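CRISPR-associated endonuclease Cas12b (PDB 5U31) is an RNA-guided type V CRISPR endonuclease that recognises PAM-bearing target DNA and cuts it with a metal-dependent RuvC domain in antiviral defence. Local coordinates at residues A[69-81]-A[89-101]. The protein carries 3 engineered substitutions. Sequence-based numbering, arbitrary orientation.
Sequences CKAELLERLRARQ and PAGSDDELLQLAR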
loop_
_atom_site.group_PDB
_atom_site.type_symbol
_atom_site.label_atom_id
_atom_site.label_comp_id
_atom_site.label_asym_id
_atom_site.label_seq_id
_atom_site.Cartn_x
_atom_site.Cartn_y
_atom_site.Cartn_z
ATOM N N CYS A 69 20.977 -8.833 31.147
ATOM C CA CYS A 69 21.214 -9.993 30.293
ATOM C C CYS A 69 22.443 -10.765 30.743
ATOM O O CYS A 69 22.381 -11.979 30.971
ATOM C CB CYS A 69 21.382 -9.561 28.838
ATOM S SG CYS A 69 19.860 -9.208 27.961
ATOM N N LYS A 70 23.579 -10.075 30.856
ATOM C CA LYS A 70 24.813 -10.742 31.250
ATOM C C LYS A 70 24.657 -11.434 32.595
ATOM O O LYS A 70 25.085 -12.581 32.762
ATOM C CB LYS A 70 25.956 -9.731 31.285
ATOM C CG LYS A 70 26.047 -8.916 30.017
ATOM C CD LYS A 70 27.312 -8.110 29.946
ATOM C CE LYS A 70 27.368 -7.343 28.640
ATOM N NZ LYS A 70 28.675 -6.668 28.452
ATOM N N ALA A 71 24.022 -10.761 33.559
ATOM C CA ALA A 71 23.830 -11.355 34.878
ATOM C C ALA A 71 22.971 -12.609 34.800
ATOM O O ALA A 71 23.241 -13.601 35.487
ATOM C CB ALA A 71 23.202 -10.338 35.827
ATOM N N GLU A 72 21.930 -12.584 33.970
ATOM C CA GLU A 72 21.089 -13.761 33.803
ATOM C C GLU A 72 21.780 -14.814 32.953
ATOM O O GLU A 72 21.623 -16.015 33.198
ATOM C CB GLU A 72 19.754 -13.364 33.179
ATOM C CG GLU A 72 18.784 -14.509 32.989
ATOM C CD GLU A 72 17.484 -14.040 32.369
ATOM O OE1 GLU A 72 17.254 -12.810 32.355
ATOM O OE2 GLU A 72 16.700 -14.889 31.892
ATOM N N LEU A 73 22.533 -14.382 31.942
ATOM C CA LEU A 73 23.291 -15.325 31.131
ATOM C C LEU A 73 24.249 -16.125 32.002
ATOM O O LEU A 73 24.264 -17.361 31.957
ATOM C CB LEU A 73 24.051 -14.575 30.039
ATOM C CG LEU A 73 24.465 -15.276 28.745
ATOM C CD1 LEU A 73 25.913 -14.962 28.445
ATOM C CD2 LEU A 73 24.221 -16.779 28.770
ATOM N N LEU A 74 25.038 -15.432 32.823
ATOM C CA LEU A 74 26.016 -16.111 33.662
ATOM C C LEU A 74 25.340 -17.062 34.641
ATOM O O LEU A 74 25.858 -18.152 34.911
ATOM C CB LEU A 74 26.867 -15.081 34.399
ATOM C CG LEU A 74 27.828 -14.308 33.499
ATOM C CD1 LEU A 74 28.443 -13.162 34.257
ATOM C CD2 LEU A 74 28.904 -15.236 32.976
ATOM N N GLU A 75 24.178 -16.672 35.175
ATOM C CA GLU A 75 23.429 -17.567 36.054
ATOM C C GLU A 75 23.101 -18.881 35.357
ATOM O O GLU A 75 23.207 -19.956 35.962
ATOM C CB GLU A 75 22.144 -16.889 36.529
ATOM C CG GLU A 75 22.268 -16.085 37.809
ATOM C CD GLU A 75 20.917 -15.585 38.294
ATOM O OE1 GLU A 75 20.598 -14.398 38.067
ATOM O OE2 GLU A 75 20.163 -16.392 38.881
ATOM N N ARG A 76 22.702 -18.820 34.084
ATOM C CA ARG A 76 22.427 -20.046 33.341
ATOM C C ARG A 76 23.705 -20.822 33.052
ATOM O O ARG A 76 23.728 -22.052 33.172
ATOM C CB ARG A 76 21.705 -19.729 32.036
ATOM C CG ARG A 76 20.291 -19.247 32.216
ATOM C CD ARG A 76 19.501 -19.429 30.940
ATOM N NE ARG A 76 18.248 -18.687 30.972
ATOM C CZ ARG A 76 17.304 -18.782 30.043
ATOM N NH1 ARG A 76 17.470 -19.597 29.010
ATOM N NH2 ARG A 76 16.194 -18.066 30.150
ATOM N N LEU A 77 24.773 -20.126 32.657
ATOM C CA LEU A 77 26.008 -20.816 32.301
ATOM C C LEU A 77 26.621 -21.504 33.511
ATOM O O LEU A 77 27.057 -22.657 33.423
ATOM C CB LEU A 77 27.004 -19.838 31.679
ATOM C CG LEU A 77 26.551 -19.084 30.429
ATOM C CD1 LEU A 77 27.697 -18.308 29.803
ATOM C CD2 LEU A 77 25.937 -20.041 29.428
ATOM N N ARG A 78 26.666 -20.810 34.652
ATOM C CA ARG A 78 27.245 -21.405 35.852
ATOM C C ARG A 78 26.435 -22.609 36.303
ATOM O O ARG A 78 26.997 -23.641 36.690
ATOM C CB ARG A 78 27.324 -20.377 36.979
ATOM C CG ARG A 78 28.232 -19.192 36.713
ATOM C CD ARG A 78 29.645 -19.608 36.408
ATOM N NE ARG A 78 30.518 -18.447 36.279
ATOM C CZ ARG A 78 31.793 -18.511 35.914
ATOM N NH1 ARG A 78 32.518 -17.405 35.823
ATOM N NH2 ARG A 78 32.340 -19.683 35.633
ATOM N N ALA A 79 25.107 -22.491 36.260
ATOM C CA ALA A 79 24.247 -23.603 36.642
ATOM C C ALA A 79 24.369 -24.760 35.665
ATOM O O ALA A 79 24.226 -25.920 36.063
ATOM C CB ALA A 79 22.799 -23.128 36.735
ATOM N N ARG A 80 24.635 -24.467 34.391
ATOM C CA ARG A 80 24.843 -25.527 33.413
ATOM C C ARG A 80 26.155 -26.262 33.662
ATOM O O ARG A 80 26.213 -27.492 33.554
ATOM C CB ARG A 80 24.798 -24.945 32.001
ATOM C CG ARG A 80 25.137 -25.928 30.893
ATOM C CD ARG A 80 24.330 -27.206 31.010
ATOM N NE ARG A 80 22.911 -26.992 30.768
ATOM C CZ ARG A 80 22.037 -27.976 30.609
ATOM N NH1 ARG A 80 22.445 -29.235 30.661
ATOM N NH2 ARG A 80 20.760 -27.700 30.389
ATOM N N GLN A 81 27.222 -25.528 33.989
ATOM C CA GLN A 81 28.476 -26.180 34.349
ATOM C C GLN A 81 28.264 -27.159 35.495
ATOM O O GLN A 81 28.820 -28.263 35.491
ATOM C CB GLN A 81 29.529 -25.137 34.720
ATOM C CG GLN A 81 29.949 -24.233 33.573
ATOM C CD GLN A 81 30.950 -23.169 33.995
ATOM O OE1 GLN A 81 30.850 -22.596 35.077
ATOM N NE2 GLN A 81 31.925 -22.909 33.139
ATOM N N PRO A 89 38.268 -26.227 34.092
ATOM C CA PRO A 89 38.248 -24.786 34.374
ATOM C C PRO A 89 36.856 -24.210 34.180
ATOM O O PRO A 89 36.152 -24.537 33.223
ATOM C CB PRO A 89 39.245 -24.205 33.362
ATOM C CG PRO A 89 39.295 -25.201 32.259
ATOM C CD PRO A 89 39.052 -26.550 32.889
ATOM N N ALA A 90 36.454 -23.350 35.109
ATOM C CA ALA A 90 35.128 -22.755 35.035
ATOM C C ALA A 90 35.097 -21.503 34.174
ATOM O O ALA A 90 34.025 -21.133 33.686
ATOM C CB ALA A 90 34.612 -22.434 36.439
ATOM N N GLY A 91 36.239 -20.849 33.977
ATOM C CA GLY A 91 36.295 -19.643 33.179
ATOM C C GLY A 91 35.816 -18.415 33.925
ATOM O O GLY A 91 34.861 -18.482 34.702
ATOM N N SER A 92 36.473 -17.283 33.706
ATOM C CA SER A 92 36.022 -16.065 34.349
ATOM C C SER A 92 34.710 -15.602 33.724
ATOM O O SER A 92 34.314 -16.046 32.641
ATOM C CB SER A 92 37.084 -14.977 34.238
ATOM O OG SER A 92 37.255 -14.582 32.892
ATOM N N ASP A 93 34.021 -14.703 34.434
ATOM C CA ASP A 93 32.798 -14.120 33.894
ATOM C C ASP A 93 33.034 -13.523 32.515
ATOM O O ASP A 93 32.244 -13.742 31.592
ATOM C CB ASP A 93 32.255 -13.053 34.843
ATOM C CG ASP A 93 31.485 -13.644 36.004
ATOM O OD1 ASP A 93 31.499 -14.884 36.159
ATOM O OD2 ASP A 93 30.858 -12.863 36.756
ATOM N N ASP A 94 34.129 -12.783 32.350
ATOM C CA ASP A 94 34.375 -12.124 31.072
ATOM C C ASP A 94 34.663 -13.137 29.970
ATOM O O ASP A 94 34.193 -12.975 28.837
ATOM C CB ASP A 94 35.519 -11.124 31.213
ATOM C CG ASP A 94 35.613 -10.190 30.030
ATOM O OD1 ASP A 94 36.337 -10.521 29.067
ATOM O OD2 ASP A 94 34.942 -9.136 30.053
ATOM N N GLU A 95 35.420 -14.193 30.277
ATOM C CA GLU A 95 35.669 -15.227 29.276
ATOM C C GLU A 95 34.365 -15.851 28.799
ATOM O O GLU A 95 34.134 -15.989 27.593
ATOM C CB GLU A 95 36.603 -16.296 29.841
ATOM C CG GLU A 95 38.004 -15.798 30.102
ATOM C CD GLU A 95 38.921 -16.883 30.626
ATOM O OE1 GLU A 95 40.003 -17.075 30.034
ATOM O OE2 GLU A 95 38.559 -17.546 31.624
ATOM N N LEU A 96 33.489 -16.216 29.738
ATOM C CA LEU A 96 32.222 -16.843 29.376
ATOM C C LEU A 96 31.324 -15.887 28.600
ATOM O O LEU A 96 30.635 -16.301 27.661
ATOM C CB LEU A 96 31.508 -17.341 30.630
ATOM C CG LEU A 96 31.671 -18.805 31.023
ATOM C CD1 LEU A 96 33.110 -19.254 30.902
ATOM C CD2 LEU A 96 31.174 -18.979 32.437
ATOM N N LEU A 97 31.310 -14.608 28.981
ATOM C CA LEU A 97 30.506 -13.634 28.248
ATOM C C LEU A 97 31.013 -13.456 26.821
ATOM O O LEU A 97 30.216 -13.366 25.879
ATOM C CB LEU A 97 30.498 -12.295 28.984
ATOM C CG LEU A 97 29.725 -12.240 30.301
ATOM C CD1 LEU A 97 29.683 -10.825 30.814
ATOM C CD2 LEU A 97 28.326 -12.773 30.124
ATOM N N GLN A 98 32.335 -13.409 26.639
ATOM C CA GLN A 98 32.887 -13.277 25.295
ATOM C C GLN A 98 32.603 -14.514 24.453
ATOM O O GLN A 98 32.287 -14.398 23.264
ATOM C CB GLN A 98 34.389 -13.005 25.365
ATOM C CG GLN A 98 34.725 -11.618 25.875
ATOM C CD GLN A 98 36.202 -11.304 25.780
ATOM O OE1 GLN A 98 36.955 -12.000 25.097
ATOM N NE2 GLN A 98 36.629 -10.249 26.467
ATOM N N LEU A 99 32.709 -15.704 25.050
ATOM C CA LEU A 99 32.378 -16.928 24.327
ATOM C C LEU A 99 30.922 -16.918 23.881
ATOM O O LEU A 99 30.613 -17.198 22.718
ATOM C CB LEU A 99 32.651 -18.149 25.203
ATOM C CG LEU A 99 33.353 -19.353 24.567
ATOM C CD1 LEU A 99 32.916 -20.645 25.249
ATOM C CD2 LEU A 99 33.123 -19.423 23.066
ATOM N N ALA A 100 30.009 -16.599 24.802
ATOM C CA ALA A 100 28.592 -16.592 24.463
ATOM C C ALA A 100 28.306 -15.612 23.342
ATOM O O ALA A 100 27.543 -15.918 22.420
ATOM C CB ALA A 100 27.760 -16.248 25.691
ATOM N N ARG A 101 28.918 -14.428 23.400
ATOM C CA ARG A 101 28.702 -13.447 22.346
ATOM C C ARG A 101 29.270 -13.933 21.019
ATOM O O ARG A 101 28.653 -13.729 19.968
ATOM C CB ARG A 101 29.312 -12.109 22.743
ATOM C CG ARG A 101 29.242 -11.069 21.659
ATOM C CD ARG A 101 27.842 -10.527 21.490
ATOM N NE ARG A 101 27.757 -9.686 20.302
ATOM C CZ ARG A 101 26.668 -9.031 19.923
ATOM N NH1 ARG A 101 25.559 -9.114 20.645
ATOM N NH2 ARG A 101 26.688 -8.294 18.822
#
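Two consecutive helices of the REC1 domain meet where Arg78 and Gln81 of helix 66-83 reach the loop that leads into helix 93-107, whose start is closed by a capping box of Ser92 and Glu95. The short helix segments run nearly perpendicular, 98° between their directions, with axes 10.5 Å apart. Arg78 bends at chi2 (-57°), which swings its guanidinium over to the loop. NH1 and NH2 together grip Gly91 O end-on, at 2.8 Å from NH1, and NH1 also makes a nearly straight hydrogen bond of 2.7 Å to Asp93 OD1, part of a salt bridge. All these acceptors lie close to the guanidinium plane, while Leu96 CD2 sits over the centre of one face, 3.4 Å above it. Gln81, extended beyond CG, sends NE2 in a straight 2.8 Å bond to Ala90 O, so two successive carbonyls of the loop are tied to helix 66-83. Leu96 is a knob among Leu74, Leu77, Arg78 and Gln81. Farther along, Leu97 CD2 touches both Leu73 CD1 and Leu74 CG, each at 3.7 Å, and the extended Lys70 chain crosses Leu97 at about a right angle, CD against CD1; Leu73 CD1 reaches Ala100 CB at 3.6 Å. Helix 17-45 meets this apolar end through Trp40 against Leu73 and Leu44 against Ala100, whereas Leu99 packs on helix 176-185 and Gln81 NE2 also bonds Phe186 O.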